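Local structure of MaoC-like dehydratase (Phytophthora Capsici, 3KH8) at residues A[162-167]-A[174-179]; A[200-205]-A[316-321]; A[260-265]-A[293-298]; A[272-277]-A[320-325]. The protein probably catalyses the reversible hydration of trans-2-enoyl-CoA thioesters, as expected of a hydro-lyase of the hot dog fold related to the hydratase 2 part of multifunctional enzyme 2. All blocks are in the same frame, centred on the assembly; numbering follows the deposited sequence.

Interaction 1 (162-167 with 174-179) comes first along the chain, in the part related to the N-terminal domain of hydratase 2; the segments of the other three come later. All four reach the same antiparallel sheet. Interaction 1 stands about 15 Å from interaction 4, centre to centre, and about 22 and 23 Å from interactions 2 and 3. Interactions 2 and 4 share G320 and E321 on strand 314-324. Interactions 3 and 4 alternate along the chain, with centres about 10 Å apart, and meet where L262 packs on I277 and F322. The set thus samples two hot dog-like units joined edge to edge, through strands 123-132 and 274-281.

Interaction 1: residues A[162-167]-A[174-179]; sequences ETQTQF and VAKLIS
F167 meets V174, A175 and L177 at one end of this strand pair. Its ring swings over the strand with CG anti to the carbonyl carbon (chi1 -74°), which brings edge atom CE2 to 3.8 Å from L177 CD1, near the ring plane. T165 CG2 lies over one ring face, offset toward the rim. At the base of the side chain, F167 CB rests 3.8 Å from V174 CG2. The F167 carbonyl oxygen takes two N-H groups from the same face of its plane, V174 N at 2.7 Å and A175 N at a longer 3.3 Å: V174 and A175 both face F167 in a classic beta bulge. Beyond the bulge, strands 158-169 and 172-184 form a regular antiparallel hairpin, a neighbouring pair in the sheet of this hot dog unit. L177 sits opposite T165 in a hydrogen-bonded pair, its N-H running almost straight to T165 O (2.7 Å, 176°). L177 also touches V130 of strand 123-132, while F167 lies on Y50 and A52 of strand 48-54. I178 packs on the reverse face, where its CG2 comes 4.0 Å from E162 CB; the E162 carboxylate itself is held by R194 in a salt bridge and by S151. On that same face as I178, the Q164 side chain, fully extended to CD, slants across K176, with OE1 3.3 Å from K176 CE.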
# COMPACT_ATOMS: atom_id res chain seq x y z
N GLU A 162 -1.23 8.36 -29.65
CA GLU A 162 -2.23 8.62 -28.61
C GLU A 162 -3.22 7.47 -28.51
O GLU A 162 -3.85 7.10 -29.51
CB GLU A 162 -2.97 9.93 -28.88
CG GLU A 162 -2.11 11.19 -28.74
CD GLU A 162 -2.94 12.46 -28.76
OE1 GLU A 162 -3.83 12.59 -29.62
OE2 GLU A 162 -2.69 13.33 -27.90
N THR A 163 -3.34 6.91 -27.31
CA THR A 163 -4.27 5.81 -27.03
C THR A 163 -5.36 6.29 -26.07
O THR A 163 -5.07 6.70 -24.93
CB THR A 163 -3.55 4.57 -26.46
OG1 THR A 163 -2.58 4.10 -27.40
CG2 THR A 163 -4.54 3.44 -26.16
N GLN A 164 -6.60 6.24 -26.54
CA GLN A 164 -7.75 6.67 -25.76
C GLN A 164 -8.39 5.48 -25.05
O GLN A 164 -8.50 4.39 -25.60
CB GLN A 164 -8.77 7.34 -26.68
CG GLN A 164 -10.04 7.81 -25.99
CD GLN A 164 -11.00 8.48 -26.95
OE1 GLN A 164 -10.67 9.50 -27.56
NE2 GLN A 164 -12.20 7.92 -27.10
N THR A 165 -8.80 5.72 -23.80
CA THR A 165 -9.56 4.73 -23.04
C THR A 165 -10.81 5.40 -22.49
O THR A 165 -10.74 6.42 -21.81
CB THR A 165 -8.73 4.13 -21.89
OG1 THR A 165 -7.56 3.50 -22.42
CG2 THR A 165 -9.54 3.10 -21.10
N GLN A 166 -11.96 4.81 -22.81
CA GLN A 166 -13.23 5.27 -22.26
C GLN A 166 -13.77 4.24 -21.26
O GLN A 166 -13.91 3.07 -21.60
CB GLN A 166 -14.24 5.52 -23.38
CG GLN A 166 -13.96 6.76 -24.22
CD GLN A 166 -14.92 6.91 -25.38
OE1 GLN A 166 -14.80 6.22 -26.39
NE2 GLN A 166 -15.87 7.82 -25.25
N PHE A 167 -14.04 4.70 -20.04
CA PHE A 167 -14.67 3.85 -19.03
C PHE A 167 -16.12 4.23 -18.83
O PHE A 167 -16.47 5.42 -18.78
CB PHE A 167 -13.92 3.91 -17.69
CG PHE A 167 -12.62 3.17 -17.69
CD1 PHE A 167 -12.59 1.78 -17.80
CD2 PHE A 167 -11.41 3.86 -17.59
CE1 PHE A 167 -11.39 1.09 -17.80
CE2 PHE A 167 -10.21 3.18 -17.59
CZ PHE A 167 -10.19 1.79 -17.70
N VAL A 174 -18.01 7.28 -17.48
CA VAL A 174 -17.49 7.75 -16.19
C VAL A 174 -16.16 8.51 -16.34
O VAL A 174 -15.96 9.53 -15.68
CB VAL A 174 -17.40 6.63 -15.09
CG1 VAL A 174 -18.68 5.80 -15.03
CG2 VAL A 174 -16.19 5.73 -15.28
N ALA A 175 -15.28 8.02 -17.21
CA ALA A 175 -13.97 8.65 -17.43
C ALA A 175 -13.43 8.43 -18.83
O ALA A 175 -13.63 7.37 -19.44
CB ALA A 175 -12.95 8.20 -16.38
N LYS A 176 -12.73 9.44 -19.34
CA LYS A 176 -12.03 9.35 -20.62
C LYS A 176 -10.55 9.67 -20.40
O LYS A 176 -10.20 10.72 -19.87
CB LYS A 176 -12.66 10.31 -21.63
CG LYS A 176 -12.05 10.28 -23.02
CD LYS A 176 -12.75 11.27 -23.93
CE LYS A 176 -11.97 11.49 -25.21
NZ LYS A 176 -12.49 12.65 -25.98
N LEU A 177 -9.70 8.73 -20.80
CA LEU A 177 -8.26 8.88 -20.66
C LEU A 177 -7.62 8.92 -22.04
O LEU A 177 -8.02 8.18 -22.94
CB LEU A 177 -7.66 7.71 -19.87
CG LEU A 177 -8.34 7.17 -18.61
CD1 LEU A 177 -7.59 5.94 -18.09
CD2 LEU A 177 -8.44 8.22 -17.52
N ILE A 178 -6.63 9.79 -22.21
CA ILE A 178 -5.78 9.76 -23.39
C ILE A 178 -4.32 9.69 -22.96
O ILE A 178 -3.82 10.58 -22.27
CB ILE A 178 -6.02 10.96 -24.34
CG1 ILE A 178 -7.48 10.99 -24.81
CG2 ILE A 178 -5.06 10.89 -25.55
CD1 ILE A 178 -7.94 12.33 -25.37
N SER A 179 -3.66 8.62 -23.38
CA SER A 179 -2.25 8.39 -23.09
C SER A 179 -1.42 8.67 -24.33
O SER A 179 -1.73 8.16 -25.41
CB SER A 179 -2.03 6.95 -22.62
OG SER A 179 -0.66 6.69 -22.41
O HOH W 1 -0.32 5.51 -27.10

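Interaction 2: residues A[200-205]-A[316-321]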
# COMPACT_ATOMS: atom_id res chain seq x y z
N VAL A 200 -0.52 24.07 -24.04
CA VAL A 200 -0.51 24.78 -22.77
C VAL A 200 0.70 25.71 -22.68
O VAL A 200 1.85 25.27 -22.80
CB VAL A 200 -0.57 23.81 -21.57
CG1 VAL A 200 -0.42 24.56 -20.25
CG2 VAL A 200 -1.87 23.02 -21.60
N GLN A 201 0.44 26.99 -22.48
CA GLN A 201 1.49 27.97 -22.28
C GLN A 201 1.56 28.31 -20.79
O GLN A 201 0.67 28.97 -20.26
CB GLN A 201 1.26 29.22 -23.14
CG GLN A 201 1.29 28.93 -24.64
CD GLN A 201 0.93 30.12 -25.52
OE1 GLN A 201 0.88 31.27 -25.07
NE2 GLN A 201 0.69 29.84 -26.79
N ILE A 202 2.61 27.83 -20.13
CA ILE A 202 2.83 28.13 -18.72
C ILE A 202 3.16 29.62 -18.58
O ILE A 202 4.08 30.11 -19.25
CB ILE A 202 3.96 27.25 -18.11
CG1 ILE A 202 3.58 25.75 -18.12
CG2 ILE A 202 4.36 27.73 -16.70
CD1 ILE A 202 2.27 25.39 -17.41
N PRO A 203 2.41 30.35 -17.74
CA PRO A 203 2.62 31.80 -17.59
C PRO A 203 4.00 32.13 -17.05
O PRO A 203 4.56 31.35 -16.28
CB PRO A 203 1.54 32.21 -16.58
CG PRO A 203 0.50 31.14 -16.67
CD PRO A 203 1.27 29.88 -16.93
N LYS A 204 4.55 33.27 -17.47
CA LYS A 204 5.89 33.68 -17.06
C LYS A 204 5.90 34.35 -15.69
O LYS A 204 6.94 34.45 -15.04
CB LYS A 204 6.50 34.61 -18.12
CG LYS A 204 6.78 33.92 -19.46
CD LYS A 204 7.78 32.77 -19.30
CE LYS A 204 8.04 32.06 -20.62
NZ LYS A 204 9.08 31.00 -20.44
N ARG A 205 4.73 34.78 -15.25
CA ARG A 205 4.57 35.38 -13.93
C ARG A 205 4.85 34.37 -12.81
O ARG A 205 4.89 33.16 -13.03
CB ARG A 205 3.15 35.96 -13.78
CG ARG A 205 2.03 34.94 -13.93
CD ARG A 205 0.70 35.62 -14.23
NE ARG A 205 -0.43 34.69 -14.20
CZ ARG A 205 -1.04 34.30 -13.08
NH1 ARG A 205 -0.62 34.76 -11.91
NH2 ARG A 205 -2.06 33.46 -13.12
N ILE A 316 9.42 18.08 -13.92
CA ILE A 316 9.13 16.67 -14.23
C ILE A 316 7.76 16.49 -14.88
O ILE A 316 7.55 15.56 -15.66
CB ILE A 316 9.27 15.75 -12.98
CG1 ILE A 316 8.33 16.19 -11.85
CG2 ILE A 316 10.73 15.71 -12.52
CD1 ILE A 316 8.19 15.19 -10.70
N VAL A 317 6.84 17.39 -14.55
CA VAL A 317 5.51 17.42 -15.15
C VAL A 317 5.31 18.84 -15.67
O VAL A 317 5.34 19.80 -14.90
CB VAL A 317 4.43 17.07 -14.10
CG1 VAL A 317 3.06 17.10 -14.73
CG2 VAL A 317 4.69 15.69 -13.47
N ASP A 318 5.13 18.96 -16.98
CA ASP A 318 5.07 20.26 -17.64
C ASP A 318 3.76 20.41 -18.41
O ASP A 318 3.05 19.42 -18.64
CB ASP A 318 6.27 20.42 -18.58
CG ASP A 318 6.73 21.87 -18.75
OD1 ASP A 318 6.00 22.82 -18.36
OD2 ASP A 318 7.84 22.06 -19.28
N GLY A 319 3.45 21.65 -18.79
CA GLY A 319 2.26 21.96 -19.59
C GLY A 319 0.96 21.49 -18.96
O GLY A 319 0.05 21.05 -19.65
N GLY A 320 0.87 21.61 -17.64
CA GLY A 320 -0.29 21.13 -16.90
C GLY A 320 -1.49 22.04 -17.02
O GLY A 320 -1.38 23.26 -16.83
N GLU A 321 -2.64 21.45 -17.36
CA GLU A 321 -3.91 22.17 -17.38
C GLU A 321 -4.94 21.42 -16.55
O GLU A 321 -5.26 20.26 -16.83
CB GLU A 321 -4.41 22.36 -18.82
CG GLU A 321 -5.76 23.05 -18.90
CD GLU A 321 -6.32 23.05 -20.31
OE1 GLU A 321 -5.90 23.91 -21.11
OE2 GLU A 321 -7.18 22.20 -20.61
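V200 lies against the backbone of G319 as the loop following strand 192-193 passes over the corner in strand 314-324. From its CB outward, the V200 side chain is wrapped round one carbonyl. CB is 3.4 Å from G319 O. CG1, placed anti to the backbone N (chi1 174°), reaches the same carbonyl group at 3.6 Å from G319 O and also approaches G320 O. CG2, the other branch, lies beside the backbone N and anti to the carbonyl carbon of V200; it too meets G319 O and then extends to E321 CB at 3.8 Å. E321 crosses it obliquely, and its carboxylate goes on to a salt bridge with R278, whose side chain V200 also touches. I202 makes the second contact. Its CG1 comes 3.8 Å from D318 OD1, and its CD1 reaches the turn beyond, 4.0 Å from G320 N. D318 OD1 also takes the N-H of G319 at 2.8 Å, met on the anti side and 31° out of the carboxylate plane, and a further hydrogen bond from Q306, so OD1 has two donors, which probably helps to set the turn of the carboxylate. G319 has positive phi (57°), a backbone shape that favours glycine, and it turns the chain between D318 and G320. No hydrogen bond joins the two segments. The contact is therefore apolar side chains of a linking loop laid on a glycine corner of the MaoC-like hot dog unit, where strand 314-324, flanked by strands 274-281 and 302-309, turns at G319.

Interaction 3: residues A[260-265]-A[293-298]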
# COMPACT_ATOMS: atom_id res chain seq x y z
N ARG A 260 -3.00 15.92 -6.17
CA ARG A 260 -3.28 16.12 -4.75
C ARG A 260 -3.21 17.60 -4.39
O ARG A 260 -4.07 18.11 -3.67
CB ARG A 260 -2.30 15.34 -3.88
CG ARG A 260 -2.52 13.83 -3.84
CD ARG A 260 -1.38 13.14 -3.09
NE ARG A 260 -1.08 13.83 -1.84
CZ ARG A 260 0.13 13.92 -1.30
NH1 ARG A 260 1.18 13.36 -1.88
NH2 ARG A 260 0.28 14.59 -0.17
N ALA A 261 -2.18 18.29 -4.88
CA ALA A 261 -2.01 19.72 -4.63
C ALA A 261 -3.16 20.51 -5.24
O ALA A 261 -3.71 21.42 -4.60
CB ALA A 261 -0.67 20.20 -5.17
N LEU A 262 -3.54 20.15 -6.47
CA LEU A 262 -4.63 20.82 -7.18
C LEU A 262 -5.98 20.62 -6.49
O LEU A 262 -6.75 21.58 -6.34
CB LEU A 262 -4.69 20.36 -8.64
CG LEU A 262 -3.49 20.78 -9.50
CD1 LEU A 262 -3.35 19.84 -10.70
CD2 LEU A 262 -3.61 22.24 -9.95
N PHE A 263 -6.26 19.39 -6.06
CA PHE A 263 -7.50 19.10 -5.33
C PHE A 263 -7.56 19.88 -4.02
O PHE A 263 -8.60 20.44 -3.68
CB PHE A 263 -7.65 17.59 -5.05
CG PHE A 263 -8.88 17.25 -4.23
CD1 PHE A 263 -10.12 17.14 -4.83
CD2 PHE A 263 -8.78 17.08 -2.85
CE1 PHE A 263 -11.26 16.85 -4.08
CE2 PHE A 263 -9.92 16.78 -2.08
CZ PHE A 263 -11.16 16.67 -2.70
N LYS A 264 -6.44 19.90 -3.31
CA LYS A 264 -6.35 20.56 -2.00
C LYS A 264 -6.57 22.08 -2.12
O LYS A 264 -7.28 22.67 -1.31
CB LYS A 264 -4.99 20.27 -1.36
CG LYS A 264 -4.87 20.67 0.10
CD LYS A 264 -3.46 20.39 0.63
CE LYS A 264 -3.34 20.74 2.10
NZ LYS A 264 -1.97 20.43 2.60
N GLN A 265 -5.95 22.69 -3.13
CA GLN A 265 -6.04 24.13 -3.32
C GLN A 265 -7.40 24.61 -3.85
O GLN A 265 -7.93 25.61 -3.38
CB GLN A 265 -4.89 24.64 -4.21
CG GLN A 265 -4.86 26.17 -4.42
CD GLN A 265 -4.72 26.95 -3.12
OE1 GLN A 265 -3.89 26.63 -2.28
NE2 GLN A 265 -5.55 27.98 -2.96
N THR A 293 4.62 21.53 -6.59
CA THR A 293 3.60 21.85 -7.59
C THR A 293 3.39 23.37 -7.66
O THR A 293 2.98 23.99 -6.67
CB THR A 293 2.27 21.09 -7.32
OG1 THR A 293 2.52 19.68 -7.27
CG2 THR A 293 1.25 21.36 -8.42
N ARG A 294 3.70 23.94 -8.82
CA ARG A 294 3.50 25.38 -9.07
C ARG A 294 2.16 25.58 -9.75
O ARG A 294 1.90 24.97 -10.78
CB ARG A 294 4.59 25.93 -9.99
CG ARG A 294 6.02 25.69 -9.56
CD ARG A 294 6.96 26.04 -10.70
NE ARG A 294 8.35 26.10 -10.24
CZ ARG A 294 9.41 26.12 -11.05
NH1 ARG A 294 9.25 26.06 -12.37
NH2 ARG A 294 10.62 26.18 -10.54
N MET A 295 1.32 26.45 -9.20
CA MET A 295 -0.04 26.62 -9.72
C MET A 295 -0.38 28.06 -10.10
O MET A 295 -0.13 29.00 -9.34
CB MET A 295 -1.06 26.06 -8.72
CG MET A 295 -0.92 24.54 -8.48
SD MET A 295 -1.79 23.93 -7.02
CE MET A 295 -0.70 24.44 -5.69
N TRP A 296 -0.94 28.22 -11.30
CA TRP A 296 -1.35 29.52 -11.82
C TRP A 296 -2.86 29.52 -12.07
O TRP A 296 -3.36 28.79 -12.92
CB TRP A 296 -0.63 29.83 -13.14
CG TRP A 296 0.85 30.13 -13.04
CD1 TRP A 296 1.43 31.36 -12.92
CD2 TRP A 296 1.92 29.18 -13.11
NE1 TRP A 296 2.80 31.24 -12.89
CE2 TRP A 296 3.13 29.91 -13.00
CE3 TRP A 296 1.99 27.78 -13.24
CZ2 TRP A 296 4.39 29.29 -13.03
CZ3 TRP A 296 3.24 27.17 -13.26
CH2 TRP A 296 4.42 27.93 -13.15
N GLN A 297 -3.57 30.34 -11.30
CA GLN A 297 -5.00 30.56 -11.49
C GLN A 297 -5.21 31.39 -12.76
O GLN A 297 -4.66 32.48 -12.89
CB GLN A 297 -5.60 31.27 -10.27
CG GLN A 297 -7.07 31.70 -10.39
CD GLN A 297 -8.04 30.53 -10.41
OE1 GLN A 297 -8.57 30.17 -11.46
NE2 GLN A 297 -8.28 29.94 -9.25
N GLU A 298 -5.98 30.85 -13.70
CA GLU A 298 -6.27 31.56 -14.95
C GLU A 298 -7.73 32.00 -15.05
O GLU A 298 -8.13 32.60 -16.05
CB GLU A 298 -5.85 30.73 -16.16
CG GLU A 298 -4.34 30.53 -16.28
CD GLU A 298 -3.59 31.81 -16.59
OE1 GLU A 298 -3.59 32.23 -17.77
OE2 GLU A 298 -2.98 32.38 -15.67
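Helix 260-265 runs over strand 293-297 with the short axes 9.4 Å apart at closest approach and their N-to-C directions at 46°. A261 and M295 bring the two together. A261 points its CB toward the strand, where it sits 3.7 Å from T293 CB and close to both the hydroxyl and the methyl of that threonine. M295 rises from the strand with its chain extended through SD and bent only at the last torsion (chi3 -77°), a bend that lays CE alongside the helix, 4.3 Å from A261 CB. Helix 251-266 is the hot dog helix of the MaoC-like unit, lying on the curved antiparallel sheet that contains strand 290-297. L262 approaches M295 obliquely from the side: L262 CD2 touches M295 CG and M295 SD, each at 3.8 Å. The same leucine also packs on F305 of strand 302-309, so it spans neighbouring strands. One helical turn on from A261, Q265 CB borders the sulfur at 4.2 Å, and F266 touches M295 as well. The sulfur also lies 4.0 Å from A261 O, a carbonyl already bonded along the helix to Q265 N.

Interaction 4: residues A[272-277]-A[320-325]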
# COMPACT_ATOMS: atom_id res chain seq x y z
N ALA A 272 -16.33 15.82 -6.91
CA ALA A 272 -17.18 16.12 -8.07
C ALA A 272 -16.72 17.40 -8.79
O ALA A 272 -17.04 17.60 -9.96
CB ALA A 272 -18.65 16.22 -7.66
N ARG A 273 -15.94 18.23 -8.10
CA ARG A 273 -15.39 19.46 -8.68
C ARG A 273 -14.14 19.24 -9.55
O ARG A 273 -13.77 20.11 -10.34
CB ARG A 273 -15.13 20.50 -7.59
CG ARG A 273 -16.41 20.96 -6.88
CD ARG A 273 -16.14 22.02 -5.83
NE ARG A 273 -15.65 23.27 -6.41
CZ ARG A 273 -15.16 24.29 -5.72
NH1 ARG A 273 -15.10 24.24 -4.39
NH2 ARG A 273 -14.73 25.37 -6.35
N PHE A 274 -13.52 18.07 -9.43
CA PHE A 274 -12.30 17.71 -10.19
C PHE A 274 -12.70 17.23 -11.58
O PHE A 274 -13.14 16.09 -11.75
CB PHE A 274 -11.55 16.61 -9.41
CG PHE A 274 -10.13 16.37 -9.86
CD1 PHE A 274 -9.06 16.65 -9.00
CD2 PHE A 274 -9.85 15.80 -11.10
CE1 PHE A 274 -7.74 16.39 -9.38
CE2 PHE A 274 -8.53 15.54 -11.50
CZ PHE A 274 -7.47 15.83 -10.63
N LYS A 275 -12.55 18.09 -12.59
CA LYS A 275 -13.13 17.80 -13.91
C LYS A 275 -12.17 17.20 -14.94
O LYS A 275 -12.48 16.18 -15.55
CB LYS A 275 -13.85 19.04 -14.48
CG LYS A 275 -15.12 19.40 -13.72
CD LYS A 275 -16.15 18.28 -13.82
CE LYS A 275 -17.33 18.53 -12.90
NZ LYS A 275 -18.18 17.31 -12.76
N SER A 276 -11.03 17.85 -15.15
CA SER A 276 -10.05 17.31 -16.09
C SER A 276 -8.63 17.75 -15.75
O SER A 276 -8.42 18.74 -15.06
CB SER A 276 -10.39 17.69 -17.54
OG SER A 276 -10.26 19.09 -17.74
N ILE A 277 -7.68 16.98 -16.26
CA ILE A 277 -6.27 17.24 -16.04
C ILE A 277 -5.48 16.64 -17.21
O ILE A 277 -5.73 15.50 -17.62
CB ILE A 277 -5.78 16.69 -14.66
CG1 ILE A 277 -4.31 17.04 -14.40
CG2 ILE A 277 -6.08 15.18 -14.51
CD1 ILE A 277 -3.89 16.94 -12.94
N GLY A 320 0.87 21.61 -17.64
CA GLY A 320 -0.29 21.13 -16.90
C GLY A 320 -1.49 22.04 -17.02
O GLY A 320 -1.38 23.26 -16.83
N GLU A 321 -2.64 21.45 -17.36
CA GLU A 321 -3.91 22.17 -17.38
C GLU A 321 -4.94 21.42 -16.55
O GLU A 321 -5.26 20.26 -16.83
CB GLU A 321 -4.41 22.36 -18.82
CG GLU A 321 -5.76 23.05 -18.90
CD GLU A 321 -6.32 23.05 -20.31
OE1 GLU A 321 -5.90 23.91 -21.11
OE2 GLU A 321 -7.18 22.20 -20.61
N PHE A 322 -5.46 22.10 -15.54
CA PHE A 322 -6.45 21.52 -14.63
C PHE A 322 -7.75 22.30 -14.75
O PHE A 322 -7.75 23.53 -14.72
CB PHE A 322 -5.92 21.59 -13.19
CG PHE A 322 -6.89 21.09 -12.15
CD1 PHE A 322 -7.31 21.93 -11.12
CD2 PHE A 322 -7.36 19.78 -12.17
CE1 PHE A 322 -8.20 21.48 -10.14
CE2 PHE A 322 -8.24 19.32 -11.20
CZ PHE A 322 -8.66 20.17 -10.18
N VAL A 323 -8.86 21.58 -14.92
CA VAL A 323 -10.18 22.20 -14.97
C VAL A 323 -11.03 21.72 -13.80
O VAL A 323 -11.16 20.51 -13.57
CB VAL A 323 -10.90 21.96 -16.33
CG1 VAL A 323 -12.28 22.61 -16.35
CG2 VAL A 323 -10.05 22.49 -17.49
N TYR A 324 -11.59 22.67 -13.05
CA TYR A 324 -12.44 22.37 -11.92
C TYR A 324 -13.71 23.21 -11.94
O TYR A 324 -13.77 24.24 -12.62
CB TYR A 324 -11.67 22.57 -10.60
CG TYR A 324 -11.39 24.01 -10.25
CD1 TYR A 324 -10.37 24.72 -10.88
CD2 TYR A 324 -12.14 24.67 -9.27
CE1 TYR A 324 -10.11 26.05 -10.56
CE2 TYR A 324 -11.89 25.99 -8.94
CZ TYR A 324 -10.88 26.68 -9.59
OH TYR A 324 -10.63 27.99 -9.27
N THR A 325 -14.73 22.75 -11.21
CA THR A 325 -15.97 23.51 -11.02
C THR A 325 -15.73 24.67 -10.06
O THR A 325 -15.30 24.48 -8.93
CB THR A 325 -17.11 22.61 -10.49
OG1 THR A 325 -17.27 21.47 -11.35
CG2 THR A 325 -18.43 23.37 -10.43
O HOH W 2 -18.98 19.63 -10.20
O HOH W 3 -7.48 19.56 -18.44
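The bend at chi3 (65°) folds the R273 guanidinium back toward T325, while chi1 near 180° in both F274 (-166°) and F322 (177°) sends their rings out on the same face of the sheet to meet. R273 grips T325 O side-on: NE and NH2 each lie 2.8 Å from that one oxygen, which sits in the guanidinium plane. NH2 also forms a salt bridge with D327 and comes to the edge of the Y324 ring, and in return R273 O accepts the N-H of T325. The rings of F274 and F322 stack edge-to-face (T-shaped), centroids 4.7 Å apart, with F322 CE2 over the centre of the F274 face. I277 CB stands at another edge of the F322 ring, and both I277 and F322 continue onto L262 of helix 251-266. Between these groups V323 O takes two backbone N-H groups, K275 N at 3.0 Å and S276 N at 3.1 Å, because K275 and S276 both face V323 in a classic beta bulge that shifts the register by one. V323 N returns a straighter bond to S276 O (2.9 Å). S276 OG lies against V323 CB on the other face, and a water joins OG to E321 O; a second water joins A272 O to T325 OG1. The antiparallel strands 274-281 and 314-324 thus have an apolar face of aromatic and aliphatic groups turned to the hot dog helix, while the double grip on T325 O and the charge of D327 would probably fix the position and rotation of the guanidinium where the last strand ends.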